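Local atomic coordinates of exoribonuclease II, mitochondrial (Candida glabrata, PDB entry 6F3H), a protein that degrades RNA from the 3' end as the exoribonuclease of the mitochondrial RNA degradosome, working alongside a helicase component. Residues 65-73 against 130-138; 172-181 against 194-203. The protein carries 1 engineered substitution. All coordinates share one frame; numbering follows the deposited sequence.

Contact 1: residues 65-73 against 130-138; sequences TFAKKDGTL and VSFTLATFT
Ala67 of strand 64-68 meets Val130, its CB lying 4.0 Å from Val130 CG1; the CB points at the helix, and the valine branch is brought to it because CG1 stands anti to its own backbone N (chi1 163°). The carbonyl side of Ala67 is covered by leucine: Leu134 CD1 comes to 3.5 Å from Ala67 O and also borders the Lys68 carbonyl carbon, while Lys68 CB points away from the helix. Lys69 buries the most surface in the contact. Its methylenes lie alongside the helix, with CD 3.6 Å from Ala135 CA and 3.9 Å from Ala135 CB, and the bend at chi3 (52°) then lifts CE off Ala135. Ser131 OG is close to Lys69 O but bonds to Gln127 O, one turn earlier in the helix. Gly71 ends a type I turn begun at Lys68: Gly71 N to Lys68 O at 2.9 Å, Lys68 N to Thr72 O at 2.7 Å and the positive phi of Gly71 (85°) together mark a G1 bulge. Helix 123-159 packs against this bulged beta-hairpin, part of a five-strand antiparallel sheet whose strand order is consistent with an SH3-like barrel.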
ATOM      1  N   THR A  65       6.243 -19.236 -16.555  1.00 63.80           N
ATOM      2  CA  THR A  65       6.850 -19.322 -17.861  1.00 57.66           C
ATOM      3  C   THR A  65       6.043 -18.455 -18.791  1.00 51.38           C
ATOM      4  O   THR A  65       4.820 -18.583 -18.865  1.00 49.83           O
ATOM      5  CB  THR A  65       6.864 -20.742 -18.374  1.00 62.04           C
ATOM      6  OG1 THR A  65       7.268 -21.617 -17.312  1.00 70.01           O
ATOM      7  CG2 THR A  65       7.799 -20.840 -19.535  1.00 59.75           C
ATOM      8  N   PHE A  66       6.718 -17.552 -19.453  1.00 49.57           N
ATOM      9  CA  PHE A  66       6.087 -16.697 -20.427  1.00 53.72           C
ATOM     10  C   PHE A  66       6.729 -16.957 -21.771  1.00 65.40           C
ATOM     11  O   PHE A  66       7.901 -17.313 -21.845  1.00 74.51           O
ATOM     12  CB  PHE A  66       6.249 -15.262 -20.059  1.00 47.05           C
ATOM     13  CG  PHE A  66       5.765 -14.953 -18.724  1.00 48.71           C
ATOM     14  CD1 PHE A  66       6.525 -15.248 -17.611  1.00 51.55           C
ATOM     15  CD2 PHE A  66       4.539 -14.356 -18.565  1.00 50.88           C
ATOM     16  CE1 PHE A  66       6.064 -14.935 -16.357  1.00 52.85           C
ATOM     17  CE2 PHE A  66       4.068 -14.044 -17.330  1.00 50.69           C
ATOM     18  CZ  PHE A  66       4.831 -14.333 -16.217  1.00 52.60           C
ATOM     19  N   ALA A  67       5.964 -16.760 -22.832  1.00 65.99           N
ATOM     20  CA  ALA A  67       6.461 -16.963 -24.176  1.00 62.01           C
ATOM     21  C   ALA A  67       6.458 -15.633 -24.918  1.00 68.08           C
ATOM     22  O   ALA A  67       5.480 -14.882 -24.850  1.00 67.24           O
ATOM     23  CB  ALA A  67       5.603 -17.993 -24.896  1.00 55.89           C
ATOM     24  N   LYS A  68       7.560 -15.335 -25.607  1.00 73.23           N
ATOM     25  CA  LYS A  68       7.613 -14.164 -26.469  1.00 75.81           C
ATOM     26  C   LYS A  68       7.046 -14.437 -27.861  1.00 81.64           C
ATOM     27  O   LYS A  68       6.735 -15.568 -28.252  1.00 85.73           O
ATOM     28  CB  LYS A  68       9.022 -13.592 -26.645  1.00 73.43           C
ATOM     29  CG  LYS A  68       9.784 -13.098 -25.432  1.00 70.79           C
ATOM     30  CD  LYS A  68      10.771 -12.032 -25.924  1.00 70.10           C
ATOM     31  CE  LYS A  68      12.079 -11.992 -25.148  1.00 72.37           C
ATOM     32  NZ  LYS A  68      12.585 -10.581 -25.099  1.00 71.33           N
ATOM     33  N   LYS A  69       6.945 -13.344 -28.615  1.00 80.32           N
ATOM     34  CA  LYS A  69       6.497 -13.399 -29.997  1.00 80.35           C
ATOM     35  C   LYS A  69       7.311 -14.407 -30.801  1.00 85.37           C
ATOM     36  O   LYS A  69       6.764 -15.134 -31.636  1.00 82.04           O
ATOM     37  CB  LYS A  69       6.662 -12.001 -30.582  1.00 75.81           C
ATOM     38  CG  LYS A  69       5.726 -11.599 -31.652  1.00 74.90           C
ATOM     39  CD  LYS A  69       5.670 -10.053 -31.720  1.00 77.23           C
ATOM     40  CE  LYS A  69       7.063  -9.396 -31.819  1.00 75.77           C
ATOM     41  NZ  LYS A  69       7.064  -7.909 -32.088  1.00 72.85           N
ATOM     42  N   ASP A  70       8.617 -14.494 -30.516  1.00 89.27           N
ATOM     43  CA  ASP A  70       9.571 -15.372 -31.188  1.00 82.23           C
ATOM     44  C   ASP A  70       9.458 -16.832 -30.778  1.00 86.06           C
ATOM     45  O   ASP A  70      10.172 -17.667 -31.335  1.00 85.22           O
ATOM     46  CB  ASP A  70      10.999 -14.895 -30.899  1.00 70.75           C
ATOM     47  N   GLY A  71       8.617 -17.169 -29.813  1.00 88.83           N
ATOM     48  CA  GLY A  71       8.578 -18.526 -29.334  1.00 89.85           C
ATOM     49  C   GLY A  71       9.622 -18.783 -28.277  1.00 91.21           C
ATOM     50  O   GLY A  71       9.631 -19.870 -27.677  1.00 88.18           O
ATOM     51  N   THR A  72      10.502 -17.808 -28.041  1.00 92.68           N
ATOM     52  CA  THR A  72      11.456 -17.893 -26.951  1.00 95.62           C
ATOM     53  C   THR A  72      10.706 -17.664 -25.639  1.00 97.33           C
ATOM     54  O   THR A  72       9.887 -16.746 -25.536  1.00 99.36           O
ATOM     55  CB  THR A  72      12.574 -16.853 -27.159  1.00 94.73           C
ATOM     56  OG1 THR A  72      13.358 -16.704 -25.966  1.00 95.75           O
ATOM     57  CG2 THR A  72      12.003 -15.500 -27.550  1.00 91.83           C
ATOM     58  N   LEU A  73      10.979 -18.512 -24.643  1.00 93.94           N
ATOM     59  CA  LEU A  73      10.338 -18.486 -23.332  1.00 82.84           C
ATOM     60  C   LEU A  73      11.051 -17.514 -22.394  1.00 78.27           C
ATOM     61  O   LEU A  73      12.199 -17.120 -22.622  1.00 82.01           O
ATOM     62  CB  LEU A  73      10.316 -19.883 -22.698  1.00 77.79           C
ATOM     63  CG  LEU A  73       9.748 -21.015 -23.555  1.00 77.62           C
ATOM     64  CD1 LEU A  73       9.652 -22.313 -22.751  1.00 81.38           C
ATOM     65  CD2 LEU A  73       8.401 -20.613 -24.117  1.00 72.85           C
ATOM     66  N   VAL A 130       0.141 -18.734 -30.262  1.00 69.24           N
ATOM     67  CA  VAL A 130       0.726 -17.862 -29.259  1.00 66.98           C
ATOM     68  C   VAL A 130       1.460 -16.714 -29.946  1.00 69.21           C
ATOM     69  O   VAL A 130       1.269 -15.536 -29.616  1.00 74.81           O
ATOM     70  CB  VAL A 130       1.678 -18.676 -28.366  1.00 66.40           C
ATOM     71  CG1 VAL A 130       2.611 -17.759 -27.577  1.00 68.01           C
ATOM     72  CG2 VAL A 130       0.900 -19.624 -27.476  1.00 58.62           C
ATOM     73  N   SER A 131       2.266 -17.033 -30.952  1.00 64.88           N
ATOM     74  CA  SER A 131       3.128 -16.013 -31.536  1.00 69.59           C
ATOM     75  C   SER A 131       2.313 -15.015 -32.341  1.00 67.25           C
ATOM     76  O   SER A 131       2.512 -13.801 -32.232  1.00 69.34           O
ATOM     77  CB  SER A 131       4.197 -16.662 -32.403  1.00 76.17           C
ATOM     78  OG  SER A 131       4.764 -17.772 -31.732  1.00 84.63           O
ATOM     79  N   PHE A 132       1.412 -15.521 -33.182  1.00 61.43           N
ATOM     80  CA  PHE A 132       0.637 -14.642 -34.045  1.00 57.41           C
ATOM     81  C   PHE A 132      -0.239 -13.705 -33.224  1.00 57.89           C
ATOM     82  O   PHE A 132      -0.408 -12.528 -33.565  1.00 55.96           O
ATOM     83  CB  PHE A 132      -0.196 -15.453 -35.031  1.00 57.20           C
ATOM     84  CG  PHE A 132      -0.839 -14.602 -36.066  1.00 56.90           C
ATOM     85  CD1 PHE A 132      -0.050 -13.844 -36.924  1.00 55.22           C
ATOM     86  CD2 PHE A 132      -2.209 -14.491 -36.148  1.00 56.98           C
ATOM     87  CE1 PHE A 132      -0.615 -13.008 -37.850  1.00 50.05           C
ATOM     88  CE2 PHE A 132      -2.789 -13.661 -37.092  1.00 55.77           C
ATOM     89  CZ  PHE A 132      -1.988 -12.923 -37.940  1.00 53.02           C
ATOM     90  N   THR A 133      -0.821 -14.219 -32.149  1.00 58.26           N
ATOM     91  CA  THR A 133      -1.558 -13.374 -31.218  1.00 57.68           C
ATOM     92  C   THR A 133      -0.717 -12.213 -30.721  1.00 60.18           C
ATOM     93  O   THR A 133      -1.109 -11.045 -30.851  1.00 62.45           O
ATOM     94  CB  THR A 133      -1.999 -14.207 -30.051  1.00 58.78           C
ATOM     95  OG1 THR A 133      -2.527 -15.431 -30.560  1.00 64.39           O
ATOM     96  CG2 THR A 133      -3.025 -13.459 -29.324  1.00 62.51           C
ATOM     97  N   LEU A 134       0.432 -12.524 -30.108  1.00 59.39           N
ATOM     98  CA  LEU A 134       1.275 -11.473 -29.553  1.00 53.53           C
ATOM     99  C   LEU A 134       1.659 -10.494 -30.631  1.00 50.53           C
ATOM    100  O   LEU A 134       1.649  -9.280 -30.409  1.00 54.20           O
ATOM    101  CB  LEU A 134       2.505 -12.069 -28.870  1.00 50.16           C
ATOM    102  CG  LEU A 134       2.092 -13.076 -27.791  1.00 54.20           C
ATOM    103  CD1 LEU A 134       3.206 -13.991 -27.310  1.00 58.52           C
ATOM    104  CD2 LEU A 134       1.616 -12.238 -26.649  1.00 51.37           C
ATOM    105  N   ALA A 135       1.942 -11.000 -31.825  1.00 50.22           N
ATOM    106  CA  ALA A 135       2.304 -10.106 -32.912  1.00 51.99           C
ATOM    107  C   ALA A 135       1.157  -9.162 -33.259  1.00 57.57           C
ATOM    108  O   ALA A 135       1.369  -7.949 -33.407  1.00 57.08           O
ATOM    109  CB  ALA A 135       2.719 -10.923 -34.131  1.00 49.12           C
ATOM    110  N   THR A 136      -0.070  -9.689 -33.341  1.00 56.93           N
ATOM    111  CA  THR A 136      -1.200  -8.863 -33.753  1.00 54.93           C
ATOM    112  C   THR A 136      -1.410  -7.736 -32.763  1.00 55.48           C
ATOM    113  O   THR A 136      -1.497  -6.562 -33.139  1.00 54.36           O
ATOM    114  CB  THR A 136      -2.457  -9.723 -33.884  1.00 59.37           C
ATOM    115  OG1 THR A 136      -2.109 -10.972 -34.491  1.00 61.68           O
ATOM    116  CG2 THR A 136      -3.491  -9.036 -34.729  1.00 55.76           C
ATOM    117  N   PHE A 137      -1.427  -8.077 -31.480  1.00 53.83           N
ATOM    118  CA  PHE A 137      -1.620  -7.077 -30.450  1.00 54.64           C
ATOM    119  C   PHE A 137      -0.541  -6.020 -30.491  1.00 60.25           C
ATOM    120  O   PHE A 137      -0.827  -4.831 -30.317  1.00 67.39           O
ATOM    121  CB  PHE A 137      -1.615  -7.762 -29.112  1.00 58.18           C
ATOM    122  CG  PHE A 137      -2.932  -8.286 -28.729  1.00 74.54           C
ATOM    123  CD1 PHE A 137      -3.990  -7.428 -28.530  1.00 81.87           C
ATOM    124  CD2 PHE A 137      -3.151  -9.645 -28.652  1.00 82.72           C
ATOM    125  CE1 PHE A 137      -5.242  -7.920 -28.176  1.00 82.01           C
ATOM    126  CE2 PHE A 137      -4.399 -10.140 -28.311  1.00 82.21           C
ATOM    127  CZ  PHE A 137      -5.443  -9.278 -28.074  1.00 78.11           C
ATOM    128  N   THR A 138       0.711  -6.430 -30.702  1.00 59.05           N
ATOM    129  CA  THR A 138       1.775  -5.441 -30.818  1.00 57.90           C
ATOM    130  C   THR A 138       1.559  -4.531 -32.020  1.00 56.59           C
ATOM    131  O   THR A 138       1.701  -3.309 -31.914  1.00 58.78           O
ATOM    132  CB  THR A 138       3.143  -6.112 -30.886  1.00 57.52           C
ATOM    133  OG1 THR A 138       3.173  -7.256 -30.018  1.00 62.08           O
ATOM    134  CG2 THR A 138       4.200  -5.136 -30.425  1.00 57.37           C
TER

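Contact 2: residues 172-181 against 194-203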
ATOM      1  N   SER A 172      -8.944   5.380 -16.118  1.00 56.18           N
ATOM      2  CA  SER A 172      -9.585   6.606 -16.552  1.00 55.19           C
ATOM      3  C   SER A 172      -8.766   7.243 -17.647  1.00 51.29           C
ATOM      4  O   SER A 172      -9.303   7.810 -18.600  1.00 57.81           O
ATOM      5  CB  SER A 172      -9.752   7.559 -15.363  1.00 62.15           C
ATOM      6  OG  SER A 172     -10.712   7.074 -14.433  1.00 69.65           O
ATOM      7  N   LEU A 173      -7.453   7.129 -17.536  1.00 46.93           N
ATOM      8  CA  LEU A 173      -6.567   7.736 -18.514  1.00 43.36           C
ATOM      9  C   LEU A 173      -6.638   7.022 -19.852  1.00 46.06           C
ATOM     10  O   LEU A 173      -6.822   7.654 -20.900  1.00 49.98           O
ATOM     11  CB  LEU A 173      -5.156   7.706 -17.971  1.00 44.54           C
ATOM     12  CG  LEU A 173      -4.166   8.229 -18.974  1.00 48.11           C
ATOM     13  CD1 LEU A 173      -4.489   9.682 -19.238  1.00 51.26           C
ATOM     14  CD2 LEU A 173      -2.780   8.057 -18.405  1.00 43.87           C
ATOM     15  N   VAL A 174      -6.491   5.705 -19.834  1.00 43.70           N
ATOM     16  CA  VAL A 174      -6.648   4.924 -21.052  1.00 46.47           C
ATOM     17  C   VAL A 174      -7.955   5.262 -21.754  1.00 53.34           C
ATOM     18  O   VAL A 174      -7.983   5.497 -22.970  1.00 52.27           O
ATOM     19  CB  VAL A 174      -6.570   3.436 -20.705  1.00 43.31           C
ATOM     20  CG1 VAL A 174      -6.926   2.611 -21.905  1.00 43.98           C
ATOM     21  CG2 VAL A 174      -5.188   3.126 -20.201  1.00 41.88           C
ATOM     22  N   ARG A 175      -9.050   5.343 -20.989  1.00 52.86           N
ATOM     23  CA  ARG A 175     -10.351   5.620 -21.588  1.00 49.92           C
ATOM     24  C   ARG A 175     -10.321   6.933 -22.349  1.00 52.95           C
ATOM     25  O   ARG A 175     -10.794   7.017 -23.485  1.00 59.81           O
ATOM     26  CB  ARG A 175     -11.428   5.662 -20.506  1.00 49.54           C
ATOM     27  CG  ARG A 175     -12.026   4.315 -20.227  1.00 54.75           C
ATOM     28  CD  ARG A 175     -13.137   4.351 -19.211  1.00 58.35           C
ATOM     29  NE  ARG A 175     -13.039   3.143 -18.412  1.00 62.53           N
ATOM     30  CZ  ARG A 175     -12.553   3.119 -17.182  1.00 63.67           C
ATOM     31  NH1 ARG A 175     -12.159   4.248 -16.606  1.00 61.49           N
ATOM     32  NH2 ARG A 175     -12.472   1.972 -16.526  1.00 67.71           N
ATOM     33  N   ILE A 176      -9.718   7.955 -21.755  1.00 46.47           N
ATOM     34  CA  ILE A 176      -9.630   9.244 -22.417  1.00 45.60           C
ATOM     35  C   ILE A 176      -8.882   9.119 -23.725  1.00 56.13           C
ATOM     36  O   ILE A 176      -9.253   9.725 -24.738  1.00 65.31           O
ATOM     37  CB  ILE A 176      -8.950  10.247 -21.483  1.00 45.34           C
ATOM     38  CG1 ILE A 176      -9.781  10.385 -20.221  1.00 48.54           C
ATOM     39  CG2 ILE A 176      -8.709  11.560 -22.187  1.00 45.82           C
ATOM     40  CD1 ILE A 176      -9.260  11.395 -19.303  1.00 48.83           C
ATOM     41  N   ILE A 177      -7.796   8.361 -23.720  1.00 53.52           N
ATOM     42  CA  ILE A 177      -7.020   8.215 -24.939  1.00 53.85           C
ATOM     43  C   ILE A 177      -7.877   7.616 -26.040  1.00 55.08           C
ATOM     44  O   ILE A 177      -7.917   8.110 -27.168  1.00 54.70           O
ATOM     45  CB  ILE A 177      -5.782   7.353 -24.666  1.00 57.14           C
ATOM     46  CG1 ILE A 177      -4.873   8.036 -23.648  1.00 48.97           C
ATOM     47  CG2 ILE A 177      -5.047   7.137 -25.932  1.00 63.51           C
ATOM     48  CD1 ILE A 177      -4.533   9.438 -23.999  1.00 42.44           C
ATOM     49  N   LYS A 178      -8.632   6.583 -25.708  1.00 62.39           N
ATOM     50  CA  LYS A 178      -9.450   5.943 -26.721  1.00 67.28           C
ATOM     51  C   LYS A 178     -10.527   6.883 -27.244  1.00 75.78           C
ATOM     52  O   LYS A 178     -10.701   7.023 -28.460  1.00 79.27           O
ATOM     53  CB  LYS A 178     -10.068   4.680 -26.133  1.00 64.69           C
ATOM     54  CG  LYS A 178     -11.143   4.092 -26.982  1.00 62.85           C
ATOM     55  CD  LYS A 178     -10.525   3.332 -28.106  1.00 61.06           C
ATOM     56  CE  LYS A 178     -11.387   2.165 -28.512  1.00 61.40           C
ATOM     57  NZ  LYS A 178     -10.554   1.187 -29.266  1.00 67.29           N
ATOM     58  N   ASN A 179     -11.214   7.584 -26.342  1.00 79.92           N
ATOM     59  CA  ASN A 179     -12.446   8.305 -26.647  1.00 82.18           C
ATOM     60  C   ASN A 179     -12.204   9.725 -27.108  1.00 83.52           C
ATOM     61  O   ASN A 179     -13.119  10.551 -27.046  1.00 86.55           O
ATOM     62  CB  ASN A 179     -13.368   8.316 -25.428  1.00 83.44           C
ATOM     63  CG  ASN A 179     -13.917   6.951 -25.116  1.00 86.92           C
ATOM     64  OD1 ASN A 179     -14.071   6.125 -26.020  1.00 89.28           O
ATOM     65  ND2 ASN A 179     -14.198   6.687 -23.837  1.00 85.72           N
ATOM     66  N   LEU A 180     -11.010  10.031 -27.588  1.00 80.80           N
ATOM     67  CA  LEU A 180     -10.655  11.406 -27.876  1.00 79.75           C
ATOM     68  C   LEU A 180     -10.298  11.569 -29.339  1.00 85.82           C
ATOM     69  O   LEU A 180      -9.496  10.797 -29.869  1.00 86.79           O
ATOM     70  CB  LEU A 180      -9.495  11.859 -27.003  1.00 72.33           C
ATOM     71  CG  LEU A 180      -9.236  13.353 -27.142  1.00 69.78           C
ATOM     72  CD1 LEU A 180     -10.377  14.176 -26.571  1.00 76.31           C
ATOM     73  CD2 LEU A 180      -7.978  13.687 -26.415  1.00 63.92           C
ATOM     74  N   ASN A 181     -10.883  12.593 -29.970  1.00 90.17           N
ATOM     75  CA  ASN A 181     -10.557  12.990 -31.337  1.00 92.07           C
ATOM     76  C   ASN A 181      -9.692  14.246 -31.303  1.00 85.00           C
ATOM     77  O   ASN A 181     -10.149  15.314 -30.877  1.00 83.98           O
ATOM     78  CB  ASN A 181     -11.822  13.255 -32.160  1.00101.17           C
ATOM     79  CG  ASN A 181     -11.540  14.081 -33.427  1.00107.60           C
ATOM     80  OD1 ASN A 181     -11.801  15.281 -33.472  1.00110.31           O
ATOM     81  ND2 ASN A 181     -10.982  13.439 -34.442  1.00109.62           N
ATOM     82  N   TYR A 194     -14.810  20.572 -25.353  1.00 94.24           N
ATOM     83  CA  TYR A 194     -14.837  19.199 -25.830  1.00 92.17           C
ATOM     84  C   TYR A 194     -14.017  18.302 -24.929  1.00 90.72           C
ATOM     85  O   TYR A 194     -14.504  17.279 -24.431  1.00 87.73           O
ATOM     86  CB  TYR A 194     -14.291  19.137 -27.249  1.00 89.51           C
ATOM     87  CG  TYR A 194     -13.991  17.734 -27.721  1.00 89.73           C
ATOM     88  CD1 TYR A 194     -14.983  16.765 -27.748  1.00 90.27           C
ATOM     89  CD2 TYR A 194     -12.733  17.384 -28.184  1.00 90.68           C
ATOM     90  CE1 TYR A 194     -14.730  15.478 -28.202  1.00 90.71           C
ATOM     91  CE2 TYR A 194     -12.467  16.095 -28.648  1.00 90.43           C
ATOM     92  CZ  TYR A 194     -13.474  15.145 -28.655  1.00 90.52           C
ATOM     93  OH  TYR A 194     -13.245  13.858 -29.110  1.00 89.81           O
ATOM     94  N   VAL A 195     -12.788  18.715 -24.657  1.00 85.98           N
ATOM     95  CA  VAL A 195     -11.911  17.889 -23.852  1.00 79.37           C
ATOM     96  C   VAL A 195     -12.542  17.636 -22.495  1.00 79.72           C
ATOM     97  O   VAL A 195     -12.652  16.489 -22.040  1.00 81.43           O
ATOM     98  CB  VAL A 195     -10.550  18.569 -23.723  1.00 79.29           C
ATOM     99  CG1 VAL A 195      -9.640  17.714 -22.874  1.00 79.53           C
ATOM    100  CG2 VAL A 195     -10.007  18.853 -25.118  1.00 80.01           C
ATOM    101  N   ARG A 196     -13.008  18.701 -21.844  1.00 78.41           N
ATOM    102  CA  ARG A 196     -13.646  18.503 -20.557  1.00 81.44           C
ATOM    103  C   ARG A 196     -14.867  17.613 -20.705  1.00 81.15           C
ATOM    104  O   ARG A 196     -15.179  16.828 -19.800  1.00 81.35           O
ATOM    105  CB  ARG A 196     -14.004  19.850 -19.934  1.00 86.90           C
ATOM    106  CG  ARG A 196     -12.915  20.404 -19.015  1.00 93.69           C
ATOM    107  CD  ARG A 196     -12.984  21.925 -18.891  1.00 98.51           C
ATOM    108  NE  ARG A 196     -11.767  22.585 -19.371  1.00 98.25           N
ATOM    109  N   LYS A 197     -15.532  17.670 -21.861  1.00 80.07           N
ATOM    110  CA  LYS A 197     -16.634  16.749 -22.093  1.00 81.33           C
ATOM    111  C   LYS A 197     -16.134  15.312 -22.126  1.00 88.34           C
ATOM    112  O   LYS A 197     -16.783  14.414 -21.580  1.00 93.16           O
ATOM    113  CB  LYS A 197     -17.377  17.102 -23.385  1.00 75.39           C
ATOM    114  N   VAL A 198     -14.959  15.075 -22.725  1.00 86.14           N
ATOM    115  CA  VAL A 198     -14.483  13.697 -22.843  1.00 81.52           C
ATOM    116  C   VAL A 198     -14.016  13.164 -21.504  1.00 75.48           C
ATOM    117  O   VAL A 198     -14.137  11.962 -21.225  1.00 74.45           O
ATOM    118  CB  VAL A 198     -13.359  13.574 -23.883  1.00 79.55           C
ATOM    119  CG1 VAL A 198     -13.161  12.107 -24.248  1.00 77.23           C
ATOM    120  CG2 VAL A 198     -13.670  14.406 -25.111  1.00 80.33           C
ATOM    121  N   ILE A 199     -13.464  14.035 -20.665  1.00 69.69           N
ATOM    122  CA  ILE A 199     -12.953  13.589 -19.382  1.00 71.01           C
ATOM    123  C   ILE A 199     -14.090  13.162 -18.469  1.00 80.56           C
ATOM    124  O   ILE A 199     -14.109  12.037 -17.958  1.00 85.64           O
ATOM    125  CB  ILE A 199     -12.136  14.703 -18.721  1.00 67.87           C
ATOM    126  CG1 ILE A 199     -10.914  15.059 -19.555  1.00 63.99           C
ATOM    127  CG2 ILE A 199     -11.761  14.283 -17.328  1.00 70.92           C
ATOM    128  CD1 ILE A 199     -10.161  16.262 -18.998  1.00 57.83           C
ATOM    129  N   ASP A 200     -15.062  14.052 -18.255  1.00 80.89           N
ATOM    130  CA  ASP A 200     -16.208  13.673 -17.443  1.00 77.03           C
ATOM    131  C   ASP A 200     -16.902  12.462 -18.049  1.00 79.14           C
ATOM    132  O   ASP A 200     -17.250  11.521 -17.333  1.00 80.47           O
ATOM    133  CB  ASP A 200     -17.167  14.853 -17.297  1.00 72.17           C
ATOM    134  N   GLU A 201     -17.009  12.420 -19.381  1.00 83.90           N
ATOM    135  CA  GLU A 201     -17.639  11.300 -20.077  1.00 94.53           C
ATOM    136  C   GLU A 201     -16.875   9.996 -19.913  1.00104.79           C
ATOM    137  O   GLU A 201     -17.387   8.948 -20.324  1.00110.79           O
ATOM    138  CB  GLU A 201     -17.809  11.600 -21.576  1.00 93.19           C
ATOM    139  N   SER A 202     -15.659  10.029 -19.362  1.00105.60           N
ATOM    140  CA  SER A 202     -14.939   8.786 -19.121  1.00105.16           C
ATOM    141  C   SER A 202     -15.681   7.853 -18.164  1.00119.87           C
ATOM    142  O   SER A 202     -15.371   6.655 -18.130  1.00124.31           O
ATOM    143  CB  SER A 202     -13.541   9.084 -18.578  1.00 90.33           C
ATOM    144  OG  SER A 202     -13.114   8.055 -17.707  1.00 82.15           O
HETATM  145  N   MSE A 203     -16.656   8.360 -17.399  1.00122.82           N
HETATM  146  CA  MSE A 203     -17.409   7.555 -16.421  1.00122.05           C
HETATM  147  C   MSE A 203     -18.722   6.970 -17.003  1.00109.23           C
HETATM  148  O   MSE A 203     -19.665   7.718 -17.246  1.00107.78           O
HETATM  149  CB  MSE A 203     -17.734   8.402 -15.183  1.00134.53           C
HETATM  150  CG  MSE A 203     -16.619   9.319 -14.648  1.00151.48           C
HETATM  151 SE   MSE A 203     -14.738   8.800 -14.878  1.00169.76          SE
HETATM  152  CE  MSE A 203     -13.908   9.733 -13.374  1.00171.99           C
TER
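Tyr194 reaches across to Leu180 and Asn181, and its course can be followed outward from CB, which points toward the other segment; the contacts begin at the ring. CG is set anti to the backbone N (chi1 167°), and one face of the ring receives Val198 CG2, one helical turn on, 3.4 Å above the plane and displaced toward the rim. Further out, CE2 has two neighbours: Asn181 O, near the ring plane at the edge, and Leu180 CD1 at 3.5 Å, approaching obliquely. CZ also borders Leu180 CD1. At the tip, Tyr194 OH accepts a hydrogen bond from Asn181 N, with a length of 2.8 Å and an N-H...O angle of 158°; the nitrogen lies in the plane of the ring. The bond thus holds the backbone N of the residue whose OD1 caps helix 182-186 at Glu184 N. Helices 182-186 and 193-200 lie between helices 170-178 and 212-226 of what the chain order suggests is a winged helix; Ile155 and Tyr158 of helix 123-159 touch Leu180 and Val195. Leu180 CD1 also touches Val198 CG2 at 3.6 Å, the two side chains crossing at about a right angle. Earlier in 172-181, Ile176 CD1 meets Ile199 CG1 at 4.0 Å. Ser202 faces Arg175, whose CD lies 3.4 Å from Ser202 O; the arginine's NH2 is bonded to Lys208 O instead.

How the contacts relate
Contacts 1 and 2 do not touch: their centres are 31 Å apart and their nearest atoms about 11 Å. They are linked through helix 123-159, which supplies residues 130-138 to contact 1 and, nearer its C-terminal end, offers Ile155 to Leu173, Ile176 and Leu180 of contact 2. Helix 212-226 is a second shared neighbour, meeting Thr138 through Trp220 and Val174 through Leu215. Contact 1 closes in the chain before contact 2 opens. Both lie away from the magnesium site of Asp401 and Asp410; measured by nearest atoms, contact 1 is about 14 Å from the bound nucleic acid and contact 2 about 22 Å.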